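PDB 5CML: OsmC family protein, which hydrolyses carboxyl esters, the chain here being the alpha/beta-hydrolase esterase domain of a larger protein that also carries an OsmC domain. Local coordinates for residues Q27-F38 against Y99-L110; V185-H196 against A208-R216. All coordinates share one frame; numbering follows the deposited sequence. Where two conformers were deposited one is given.

Contact 1: Q27-F38 against Y99-L110; sequences QPVAYALFAHCF and YEPPALLIGHSL
Strands 30-36 and 104-108 run side by side as parallel neighbours in the middle of the central sheet, Leu33 pairing with Leu105 and Phe34 with Ile106. The backbone ladder begins with Ala103 N on Tyr31 O and ends with His108 N on Ala35 O, its shortest rung being Ile106 N to Leu33 O at 2.8 Å. On one face CG2 of Ile106 leans on Phe34 CD1 at 3.5 Å; on the other, Leu105 CD2 meets Leu33 CB. Ahead of strand 104-108, the CB of Tyr99 sits over a face of the Tyr31 ring. At the C-terminal end of strand 104-108, His108, its CG anti to the backbone N (chi1 161°), lies flat against Phe38, which follows strand 30-36, centroids 3.7 Å apart and planes 8° off parallel. Its ND1 takes the N-H of Cys37 in the ring plane at 3.0 Å, while NE2 bonds His229 O, so bonds at both ring nitrogens probably hold the ring's rotation. A leucine in place of His108 would probably leave Cys37 N without its acceptor and Phe38 without its flat partner. Strand 59-65 flanks strand 30-36; helix 45-56 packs on the Phe34 and Ile106 face, and helix 85-98 on that of Leu33 and Ala35.

Contact 2: V185-H196 against A208-R216; sequences VRTMRRPLLLFH and AACLFQAAR
Water 2 links the two segments, accepting the N-H of Arg216 at 2.8 Å and bridging from there to Val185 O, also 2.8 Å away. A second bridge, water 3, joins Arg190 O to Arg216 O, so both backbone polar atoms of Arg216 reach the 185-196 segment through solvent. Beside these waters the methyl of Ala215 fits between Val185 CG1, 3.6 Å from its CB, and Leu192 CD2. CG1 of Val185 is turned anti to its own N (chi1 170°), which leaves CG2 to meet Leu211 CD2. Farther along, Leu194 sends CD1 to the helix backbone, 3.7 Å from Phe212 N, and also to the edge of the Phe212 ring, while CD2 faces Leu211. At the strand's end Ala208 CB touches both CB and ND1 of His196, whose NE2 bonds Val203 O. On the outer side the extended Arg216 lays a face of its guanidinium over Arg186 CG, 3.6 Å from NE of Arg216. The like charges of the two arginines come close, Arg186 NE to Arg216 NH2 4.0 Å, a repulsion probably eased by the salt bridge from Arg186 to Asp183. Strand 192-196 and helix 206-214 run nearly antiparallel, at 168° over the segments compared, as the first two elements of a beta-alpha-beta unit completed by strand 219-223, the crossover typical of alpha/beta-hydrolase folds.

Both contacts belong to the same central sheet, with strand 127-131 standing between strand 104-108 of contact 1 and strand 192-196 of contact 2. Their centres are about 17 Å apart and their nearest atoms about 7 Å, so they do not touch. Contact 1 pairs two strands within the sheet, whereas contact 2 lays a helix against one. Ser109 of contact 1 occupies what looks like the nucleophile elbow and bonds His229; with Asp200 they probably form the catalytic triad. His196 of contact 2 touches residues of this presumed triad, and Asp200 falls in the chain between its two segments. Cys210, on the helix of contact 2, forms a disulfide with Cys135.

Contact 1: Q27-F38 against Y99-L110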
loop_
_atom_site.group_PDB
_atom_site.type_symbol
_atom_site.label_atom_id
_atom_site.label_comp_id
_atom_site.label_asym_id
_atom_site.label_seq_id
_atom_site.Cartn_x
_atom_site.Cartn_y
_atom_site.Cartn_z
ATOM N N GLN A 27 -19.135 -5.651 -13.576
ATOM C CA GLN A 27 -17.777 -6.199 -13.690
ATOM C C GLN A 27 -16.757 -5.073 -13.569
ATOM O O GLN A 27 -16.663 -4.227 -14.454
ATOM C CB GLN A 27 -17.573 -6.927 -15.020
ATOM C CG GLN A 27 -16.187 -7.584 -15.138
ATOM C CD GLN A 27 -15.930 -8.633 -14.057
ATOM O OE1 GLN A 27 -14.849 -8.688 -13.459
ATOM N NE2 GLN A 27 -16.918 -9.478 -13.815
ATOM N N PRO A 28 -15.982 -5.054 -12.474
ATOM C CA PRO A 28 -14.976 -3.989 -12.335
ATOM C C PRO A 28 -13.902 -4.073 -13.397
ATOM O O PRO A 28 -13.597 -5.174 -13.886
ATOM C CB PRO A 28 -14.383 -4.243 -10.939
ATOM C CG PRO A 28 -15.467 -5.011 -10.217
ATOM C CD PRO A 28 -16.095 -5.873 -11.257
ATOM N N VAL A 29 -13.325 -2.922 -13.739
ATOM C CA VAL A 29 -12.228 -2.894 -14.687
ATOM C C VAL A 29 -11.084 -3.737 -14.129
ATOM O O VAL A 29 -10.347 -4.376 -14.874
ATOM C CB VAL A 29 -11.732 -1.468 -14.963
ATOM C CG1 VAL A 29 -11.250 -0.801 -13.715
ATOM C CG2 VAL A 29 -10.627 -1.459 -16.011
ATOM N N ALA A 30 -10.939 -3.707 -12.809
ATOM C CA ALA A 30 -9.919 -4.473 -12.110
ATOM C C ALA A 30 -10.193 -4.404 -10.613
ATOM O O ALA A 30 -10.884 -3.492 -10.143
ATOM C CB ALA A 30 -8.494 -3.954 -12.421
ATOM N N TYR A 31 -9.645 -5.367 -9.880
ATOM C CA TYR A 31 -9.601 -5.310 -8.431
ATOM C C TYR A 31 -8.209 -4.832 -8.010
ATOM O O TYR A 31 -7.200 -5.282 -8.571
ATOM C CB TYR A 31 -9.903 -6.684 -7.798
ATOM C CG TYR A 31 -11.350 -7.106 -7.958
ATOM C CD1 TYR A 31 -11.813 -7.620 -9.163
ATOM C CD2 TYR A 31 -12.248 -6.968 -6.915
ATOM C CE1 TYR A 31 -13.139 -7.990 -9.320
ATOM C CE2 TYR A 31 -13.577 -7.315 -7.073
ATOM C CZ TYR A 31 -14.008 -7.844 -8.273
ATOM O OH TYR A 31 -15.335 -8.224 -8.435
ATOM N N ALA A 32 -8.177 -3.932 -7.035
ATOM C CA ALA A 32 -6.934 -3.396 -6.499
ATOM C C ALA A 32 -6.842 -3.757 -5.040
ATOM O O ALA A 32 -7.833 -3.677 -4.323
ATOM C CB ALA A 32 -6.865 -1.883 -6.670
ATOM N N LEU A 33 -5.647 -4.133 -4.591
ATOM C CA LEU A 33 -5.352 -4.286 -3.176
ATOM C C LEU A 33 -4.646 -3.021 -2.756
ATOM O O LEU A 33 -3.671 -2.619 -3.393
ATOM C CB LEU A 33 -4.468 -5.513 -2.897
ATOM C CG LEU A 33 -3.952 -5.647 -1.461
ATOM C CD1 LEU A 33 -5.137 -5.823 -0.518
ATOM C CD2 LEU A 33 -2.946 -6.813 -1.296
ATOM N N PHE A 34 -5.154 -2.390 -1.710
ATOM C CA PHE A 34 -4.639 -1.102 -1.247
ATOM C C PHE A 34 -4.218 -1.241 0.206
ATOM O O PHE A 34 -5.050 -1.168 1.116
ATOM C CB PHE A 34 -5.717 -0.025 -1.433
ATOM C CG PHE A 34 -5.280 1.390 -1.129
ATOM C CD1 PHE A 34 -3.965 1.724 -0.859
ATOM C CD2 PHE A 34 -6.234 2.401 -1.129
ATOM C CE1 PHE A 34 -3.603 3.049 -0.593
ATOM C CE2 PHE A 34 -5.886 3.725 -0.871
ATOM C CZ PHE A 34 -4.561 4.047 -0.600
ATOM N N ALA A 35 -2.916 -1.447 0.410
ATOM C CA ALA A 35 -2.349 -1.578 1.752
ATOM C C ALA A 35 -1.882 -0.215 2.212
ATOM O O ALA A 35 -1.042 0.389 1.570
ATOM C CB ALA A 35 -1.217 -2.539 1.751
ATOM N N HIS A 36 -2.421 0.277 3.315
ATOM C CA HIS A 36 -2.195 1.674 3.667
ATOM C C HIS A 36 -2.042 1.893 5.162
ATOM O O HIS A 36 -2.412 1.030 5.980
ATOM C CB HIS A 36 -3.359 2.518 3.158
ATOM C CG HIS A 36 -4.615 2.270 3.915
ATOM N ND1 HIS A 36 -4.939 2.963 5.059
ATOM C CD2 HIS A 36 -5.601 1.357 3.732
ATOM C CE1 HIS A 36 -6.082 2.499 5.536
ATOM N NE2 HIS A 36 -6.499 1.523 4.752
ATOM N N CYS A 37 -1.546 3.079 5.515
ATOM C CA CYS A 37 -1.348 3.445 6.913
ATOM C C CYS A 37 -2.147 4.693 7.284
ATOM O O CYS A 37 -1.786 5.401 8.216
ATOM C CB CYS A 37 0.140 3.668 7.192
ATOM S SG CYS A 37 1.134 2.140 6.932
ATOM N N PHE A 38 -3.240 4.964 6.568
ATOM C CA PHE A 38 -3.995 6.196 6.826
ATOM C C PHE A 38 -4.775 6.114 8.129
ATOM O O PHE A 38 -5.240 7.123 8.631
ATOM C CB PHE A 38 -4.939 6.509 5.678
ATOM C CG PHE A 38 -4.234 6.906 4.439
ATOM C CD1 PHE A 38 -3.539 8.102 4.385
ATOM C CD2 PHE A 38 -4.235 6.087 3.333
ATOM C CE1 PHE A 38 -2.869 8.474 3.238
ATOM C CE2 PHE A 38 -3.556 6.449 2.186
ATOM C CZ PHE A 38 -2.884 7.641 2.137
ATOM N N TYR A 99 -13.138 -13.052 -5.620
ATOM C CA TYR A 99 -13.346 -12.013 -6.617
ATOM C C TYR A 99 -12.469 -12.345 -7.819
ATOM O O TYR A 99 -12.632 -13.419 -8.393
ATOM C CB TYR A 99 -13.095 -10.620 -5.992
ATOM C CG TYR A 99 -14.156 -10.351 -4.940
ATOM C CD1 TYR A 99 -15.413 -9.885 -5.308
ATOM C CD2 TYR A 99 -13.939 -10.635 -3.599
ATOM C CE1 TYR A 99 -16.393 -9.697 -4.383
ATOM C CE2 TYR A 99 -14.938 -10.454 -2.653
ATOM C CZ TYR A 99 -16.164 -9.989 -3.056
ATOM O OH TYR A 99 -17.184 -9.793 -2.147
ATOM N N GLU A 100 -11.566 -11.459 -8.218
ATOM C CA GLU A 100 -10.596 -11.766 -9.250
ATOM C C GLU A 100 -9.215 -11.467 -8.678
ATOM O O GLU A 100 -9.092 -10.602 -7.821
ATOM C CB GLU A 100 -10.828 -10.928 -10.519
ATOM C CG GLU A 100 -12.210 -11.111 -11.144
ATOM C CD GLU A 100 -12.342 -12.421 -11.897
ATOM O OE1 GLU A 100 -11.309 -12.948 -12.372
ATOM O OE2 GLU A 100 -13.486 -12.925 -12.010
ATOM N N PRO A 101 -8.185 -12.178 -9.146
ATOM C CA PRO A 101 -6.844 -11.821 -8.684
ATOM C C PRO A 101 -6.571 -10.350 -8.935
ATOM O O PRO A 101 -6.946 -9.820 -10.008
ATOM C CB PRO A 101 -5.920 -12.709 -9.529
ATOM C CG PRO A 101 -6.786 -13.880 -9.913
ATOM C CD PRO A 101 -8.160 -13.289 -10.111
ATOM N N PRO A 102 -5.940 -9.674 -7.964
ATOM C CA PRO A 102 -5.782 -8.224 -8.180
ATOM C C PRO A 102 -4.795 -7.917 -9.300
ATOM O O PRO A 102 -3.714 -8.517 -9.392
ATOM C CB PRO A 102 -5.263 -7.714 -6.831
ATOM C CG PRO A 102 -4.579 -8.939 -6.216
ATOM C CD PRO A 102 -5.410 -10.116 -6.665
ATOM N N ALA A 103 -5.182 -6.972 -10.146
ATOM C CA ALA A 103 -4.368 -6.540 -11.263
ATOM C C ALA A 103 -3.574 -5.296 -10.898
ATOM O O ALA A 103 -2.663 -4.938 -11.611
ATOM C CB ALA A 103 -5.236 -6.266 -12.479
ATOM N N LEU A 104 -3.916 -4.667 -9.778
ATOM C CA LEU A 104 -3.251 -3.436 -9.326
ATOM C C LEU A 104 -2.968 -3.564 -7.848
ATOM O O LEU A 104 -3.873 -3.908 -7.069
ATOM C CB LEU A 104 -4.135 -2.207 -9.591
ATOM C CG LEU A 104 -3.721 -0.830 -9.053
ATOM C CD1 LEU A 104 -2.432 -0.367 -9.648
ATOM C CD2 LEU A 104 -4.813 0.191 -9.333
ATOM N N LEU A 105 -1.711 -3.332 -7.458
ATOM C CA LEU A 105 -1.352 -3.200 -6.060
ATOM C C LEU A 105 -1.053 -1.744 -5.774
ATOM O O LEU A 105 -0.330 -1.100 -6.536
ATOM C CB LEU A 105 -0.117 -4.037 -5.723
ATOM C CG LEU A 105 -0.271 -5.543 -5.806
ATOM C CD1 LEU A 105 1.064 -6.231 -5.375
ATOM C CD2 LEU A 105 -1.449 -6.087 -4.988
ATOM N N ILE A 106 -1.565 -1.264 -4.648
ATOM C CA ILE A 106 -1.343 0.100 -4.181
ATOM C C ILE A 106 -0.858 0.033 -2.748
ATOM O O ILE A 106 -1.468 -0.651 -1.925
ATOM C CB ILE A 106 -2.642 0.957 -4.215
ATOM C CG1 ILE A 106 -3.366 0.836 -5.557
ATOM C CG2 ILE A 106 -2.323 2.413 -3.865
ATOM C CD1 ILE A 106 -4.845 1.323 -5.512
ATOM N N GLY A 107 0.211 0.756 -2.428
ATOM C CA GLY A 107 0.705 0.779 -1.067
ATOM C C GLY A 107 1.046 2.174 -0.590
ATOM O O GLY A 107 1.734 2.912 -1.279
ATOM N N HIS A 108 0.606 2.520 0.613
ATOM C CA HIS A 108 0.952 3.800 1.222
ATOM C C HIS A 108 1.915 3.583 2.384
ATOM O O HIS A 108 1.728 2.667 3.181
ATOM C CB HIS A 108 -0.320 4.511 1.689
ATOM C CG HIS A 108 -0.080 5.584 2.705
ATOM N ND1 HIS A 108 -0.490 5.477 4.018
ATOM C CD2 HIS A 108 0.487 6.809 2.587
ATOM C CE1 HIS A 108 -0.168 6.581 4.669
ATOM N NE2 HIS A 108 0.437 7.401 3.826
ATOM N N SER A 109 2.958 4.405 2.436
ATOM C CA SER A 109 3.926 4.424 3.527
ATOM C C SER A 109 4.608 3.050 3.631
ATOM O O SER A 109 5.080 2.502 2.623
ATOM C CB SER A 109 3.230 4.843 4.835
ATOM O OG SER A 109 4.146 5.010 5.896
ATOM N N LEU A 110 4.643 2.483 4.823
ATOM C CA LEU A 110 5.178 1.126 4.997
ATOM C C LEU A 110 4.472 0.110 4.108
ATOM O O LEU A 110 5.081 -0.871 3.681
ATOM C CB LEU A 110 5.073 0.681 6.455
ATOM C CG LEU A 110 6.083 1.290 7.407
ATOM C CD1 LEU A 110 5.933 0.597 8.742
ATOM C CD2 LEU A 110 7.533 1.143 6.909
HETATM O O HOH W 1 -8.309 -7.657 -11.094
#

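Contact 2: V185-H196 against A208-R216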
loop_
_atom_site.group_PDB
_atom_site.type_symbol
_atom_site.label_atom_id
_atom_site.label_comp_id
_atom_site.label_asym_id
_atom_site.label_seq_id
_atom_site.Cartn_x
_atom_site.Cartn_y
_atom_site.Cartn_z
ATOM N N VAL A 185 12.322 -4.224 -6.784
ATOM C CA VAL A 185 11.777 -3.206 -7.653
ATOM C C VAL A 185 12.428 -3.327 -9.033
ATOM O O VAL A 185 11.769 -3.189 -10.063
ATOM C CB VAL A 185 11.984 -1.813 -7.052
ATOM C CG1 VAL A 185 11.652 -0.725 -8.054
ATOM C CG2 VAL A 185 11.116 -1.645 -5.812
ATOM N N ARG A 186 13.739 -3.569 -9.057
ATOM C CA ARG A 186 14.448 -3.686 -10.319
ATOM C C ARG A 186 13.953 -4.882 -11.163
ATOM O O ARG A 186 13.915 -4.794 -12.398
ATOM C CB ARG A 186 15.950 -3.801 -10.048
ATOM C CG ARG A 186 16.806 -3.794 -11.303
ATOM C CD ARG A 186 18.292 -3.898 -10.972
ATOM N NE ARG A 186 18.611 -5.148 -10.278
ATOM C CZ ARG A 186 18.959 -5.251 -8.993
ATOM N NH1 ARG A 186 19.072 -4.177 -8.206
ATOM N NH2 ARG A 186 19.216 -6.452 -8.491
ATOM N N THR A 187 13.566 -5.983 -10.506
ATOM C CA THR A 187 13.173 -7.205 -11.213
ATOM C C THR A 187 11.653 -7.463 -11.282
ATOM O O THR A 187 11.222 -8.492 -11.789
ATOM C CB THR A 187 13.828 -8.448 -10.574
ATOM O OG1 THR A 187 13.402 -8.593 -9.208
ATOM C CG2 THR A 187 15.333 -8.314 -10.629
ATOM N N MET A 188 10.857 -6.518 -10.790
ATOM C CA MET A 188 9.385 -6.600 -10.809
ATOM C C MET A 188 8.772 -6.787 -12.213
ATOM O O MET A 188 7.759 -7.479 -12.387
ATOM C CB MET A 188 8.849 -5.315 -10.175
ATOM C CG MET A 188 7.413 -5.220 -9.962
ATOM S SD MET A 188 7.325 -3.846 -8.825
ATOM C CE MET A 188 7.899 -2.423 -9.787
ATOM N N ARG A 189 9.368 -6.128 -13.203
ATOM C CA ARG A 189 8.926 -6.228 -14.588
ATOM C C ARG A 189 7.446 -5.877 -14.709
ATOM O O ARG A 189 6.679 -6.544 -15.418
ATOM C CB ARG A 189 9.214 -7.632 -15.140
ATOM C CG ARG A 189 10.707 -7.917 -15.218
ATOM C CD ARG A 189 11.051 -9.294 -15.803
ATOM N NE ARG A 189 12.486 -9.425 -16.081
ATOM C CZ ARG A 189 13.425 -9.591 -15.150
ATOM N NH1 ARG A 189 14.699 -9.707 -15.500
ATOM N NH2 ARG A 189 13.100 -9.653 -13.866
ATOM N N ARG A 190 7.049 -4.843 -13.970
ATOM C CA ARG A 190 5.688 -4.305 -14.062
ATOM C C ARG A 190 5.767 -2.792 -14.028
ATOM O O ARG A 190 6.651 -2.227 -13.408
ATOM C CB ARG A 190 4.773 -4.785 -12.916
ATOM C CG ARG A 190 4.424 -6.286 -12.874
ATOM C CD ARG A 190 3.702 -6.752 -14.144
ATOM N NE ARG A 190 3.328 -8.167 -14.111
ATOM C CZ ARG A 190 4.119 -9.173 -14.490
ATOM N NH1 ARG A 190 5.356 -8.948 -14.933
ATOM N NH2 ARG A 190 3.664 -10.417 -14.427
ATOM N N PRO A 191 4.827 -2.124 -14.692
ATOM C CA PRO A 191 4.792 -0.662 -14.583
ATOM C C PRO A 191 4.627 -0.179 -13.139
ATOM O O PRO A 191 3.858 -0.739 -12.342
ATOM C CB PRO A 191 3.571 -0.277 -15.425
ATOM C CG PRO A 191 3.376 -1.388 -16.368
ATOM C CD PRO A 191 3.862 -2.637 -15.674
ATOM N N LEU A 192 5.355 0.891 -12.832
ATOM C CA LEU A 192 5.423 1.481 -11.502
ATOM C C LEU A 192 5.046 2.958 -11.535
ATOM O O LEU A 192 5.516 3.700 -12.400
ATOM C CB LEU A 192 6.844 1.345 -10.956
ATOM C CG LEU A 192 7.157 2.050 -9.632
ATOM C CD1 LEU A 192 6.369 1.450 -8.491
ATOM C CD2 LEU A 192 8.655 2.023 -9.329
ATOM N N LEU A 193 4.242 3.372 -10.568
ATOM C CA LEU A 193 3.922 4.789 -10.361
ATOM C C LEU A 193 4.190 5.162 -8.907
ATOM O O LEU A 193 3.596 4.600 -7.984
ATOM C CB LEU A 193 2.455 5.080 -10.751
ATOM C CG LEU A 193 1.941 6.478 -10.392
ATOM C CD1 LEU A 193 2.784 7.586 -11.077
ATOM C CD2 LEU A 193 0.462 6.620 -10.769
ATOM N N LEU A 194 5.128 6.077 -8.706
ATOM C CA LEU A 194 5.477 6.572 -7.388
ATOM C C LEU A 194 4.869 7.939 -7.139
ATOM O O LEU A 194 5.115 8.855 -7.913
ATOM C CB LEU A 194 6.995 6.712 -7.260
ATOM C CG LEU A 194 7.820 5.443 -7.476
ATOM C CD1 LEU A 194 9.266 5.816 -7.784
ATOM C CD2 LEU A 194 7.734 4.570 -6.241
ATOM N N PHE A 195 4.126 8.081 -6.049
ATOM C CA PHE A 195 3.681 9.384 -5.561
ATOM C C PHE A 195 4.487 9.750 -4.342
ATOM O O PHE A 195 4.689 8.898 -3.478
ATOM C CB PHE A 195 2.216 9.377 -5.135
ATOM C CG PHE A 195 1.221 9.152 -6.239
ATOM C CD1 PHE A 195 0.669 10.219 -6.923
ATOM C CD2 PHE A 195 0.764 7.873 -6.533
ATOM C CE1 PHE A 195 -0.303 10.002 -7.909
ATOM C CE2 PHE A 195 -0.187 7.662 -7.505
ATOM C CZ PHE A 195 -0.721 8.735 -8.193
ATOM N N HIS A 196 4.920 11.007 -4.220
ATOM C CA HIS A 196 5.605 11.427 -3.014
ATOM C C HIS A 196 5.562 12.931 -2.891
ATOM O O HIS A 196 5.701 13.635 -3.885
ATOM C CB HIS A 196 7.060 10.966 -3.039
ATOM C CG HIS A 196 7.622 10.608 -1.697
ATOM N ND1 HIS A 196 8.039 9.331 -1.398
ATOM C CD2 HIS A 196 7.870 11.356 -0.592
ATOM C CE1 HIS A 196 8.516 9.297 -0.164
ATOM N NE2 HIS A 196 8.427 10.512 0.347
ATOM N N ALA A 208 11.785 8.437 -2.896
ATOM C CA ALA A 208 11.163 8.258 -4.196
ATOM C C ALA A 208 12.234 8.252 -5.297
ATOM O O ALA A 208 12.129 7.504 -6.255
ATOM C CB ALA A 208 10.105 9.356 -4.454
ATOM N N ALA A 209 13.272 9.081 -5.162
ATOM C CA ALA A 209 14.335 9.103 -6.166
ATOM C C ALA A 209 15.089 7.777 -6.163
ATOM O O ALA A 209 15.455 7.246 -7.207
ATOM C CB ALA A 209 15.287 10.250 -5.902
ATOM N N CYS A 210 15.297 7.231 -4.973
ATOM C CA CYS A 210 15.960 5.960 -4.788
ATOM C C CYS A 210 15.188 4.835 -5.476
ATOM O O CYS A 210 15.747 4.018 -6.199
ATOM C CB CYS A 210 16.087 5.708 -3.286
ATOM S SG CYS A 210 16.779 4.164 -2.812
ATOM N N LEU A 211 13.873 4.812 -5.237
ATOM C CA LEU A 211 13.049 3.777 -5.838
ATOM C C LEU A 211 12.997 3.956 -7.359
ATOM O O LEU A 211 13.048 2.980 -8.101
ATOM C CB LEU A 211 11.630 3.769 -5.240
ATOM C CG LEU A 211 11.535 3.240 -3.799
ATOM C CD1 LEU A 211 10.191 3.607 -3.134
ATOM C CD2 LEU A 211 11.711 1.729 -3.782
ATOM N N PHE A 212 12.909 5.197 -7.831
ATOM C CA PHE A 212 12.846 5.437 -9.266
ATOM C C PHE A 212 14.128 4.992 -9.966
ATOM O O PHE A 212 14.082 4.398 -11.044
ATOM C CB PHE A 212 12.557 6.922 -9.543
ATOM C CG PHE A 212 12.254 7.228 -10.984
ATOM C CD1 PHE A 212 13.273 7.481 -11.880
ATOM C CD2 PHE A 212 10.950 7.271 -11.445
ATOM C CE1 PHE A 212 12.997 7.766 -13.205
ATOM C CE2 PHE A 212 10.678 7.555 -12.777
ATOM C CZ PHE A 212 11.695 7.808 -13.651
ATOM N N GLN A 213 15.271 5.265 -9.359
ATOM C CA GLN A 213 16.541 4.855 -9.951
ATOM C C GLN A 213 16.684 3.332 -9.999
ATOM O O GLN A 213 17.293 2.777 -10.933
ATOM C CB GLN A 213 17.691 5.500 -9.177
ATOM C CG GLN A 213 17.750 7.009 -9.340
ATOM C CD GLN A 213 18.912 7.629 -8.591
ATOM O OE1 GLN A 213 20.066 7.268 -8.824
ATOM N NE2 GLN A 213 18.618 8.568 -7.693
ATOM N N ALA A 214 16.115 2.652 -9.009
ATOM C CA ALA A 214 16.217 1.193 -8.924
ATOM C C ALA A 214 15.352 0.546 -9.988
ATOM O O ALA A 214 15.696 -0.495 -10.540
ATOM C CB ALA A 214 15.793 0.710 -7.544
ATOM N N ALA A 215 14.192 1.158 -10.234
ATOM C CA ALA A 215 13.230 0.607 -11.160
ATOM C C ALA A 215 13.693 0.694 -12.608
ATOM O O ALA A 215 14.605 1.456 -12.964
ATOM C CB ALA A 215 11.911 1.317 -11.003
ATOM N N ARG A 216 13.046 -0.115 -13.435
ATOM C CA ARG A 216 13.219 -0.062 -14.876
ATOM C C ARG A 216 11.919 0.462 -15.466
ATOM O O ARG A 216 10.878 0.474 -14.796
ATOM C CB ARG A 216 13.572 -1.444 -15.431
ATOM C CG ARG A 216 14.896 -1.982 -14.898
ATOM C CD ARG A 216 15.201 -3.392 -15.386
ATOM N NE ARG A 216 16.500 -3.849 -14.903
ATOM C CZ ARG A 216 16.809 -5.122 -14.670
ATOM N NH1 ARG A 216 15.906 -6.080 -14.867
ATOM N NH2 ARG A 216 18.018 -5.441 -14.231
HETATM O O HOH W 2 11.119 -1.976 -12.475
HETATM O O HOH W 3 8.880 -0.821 -13.307
#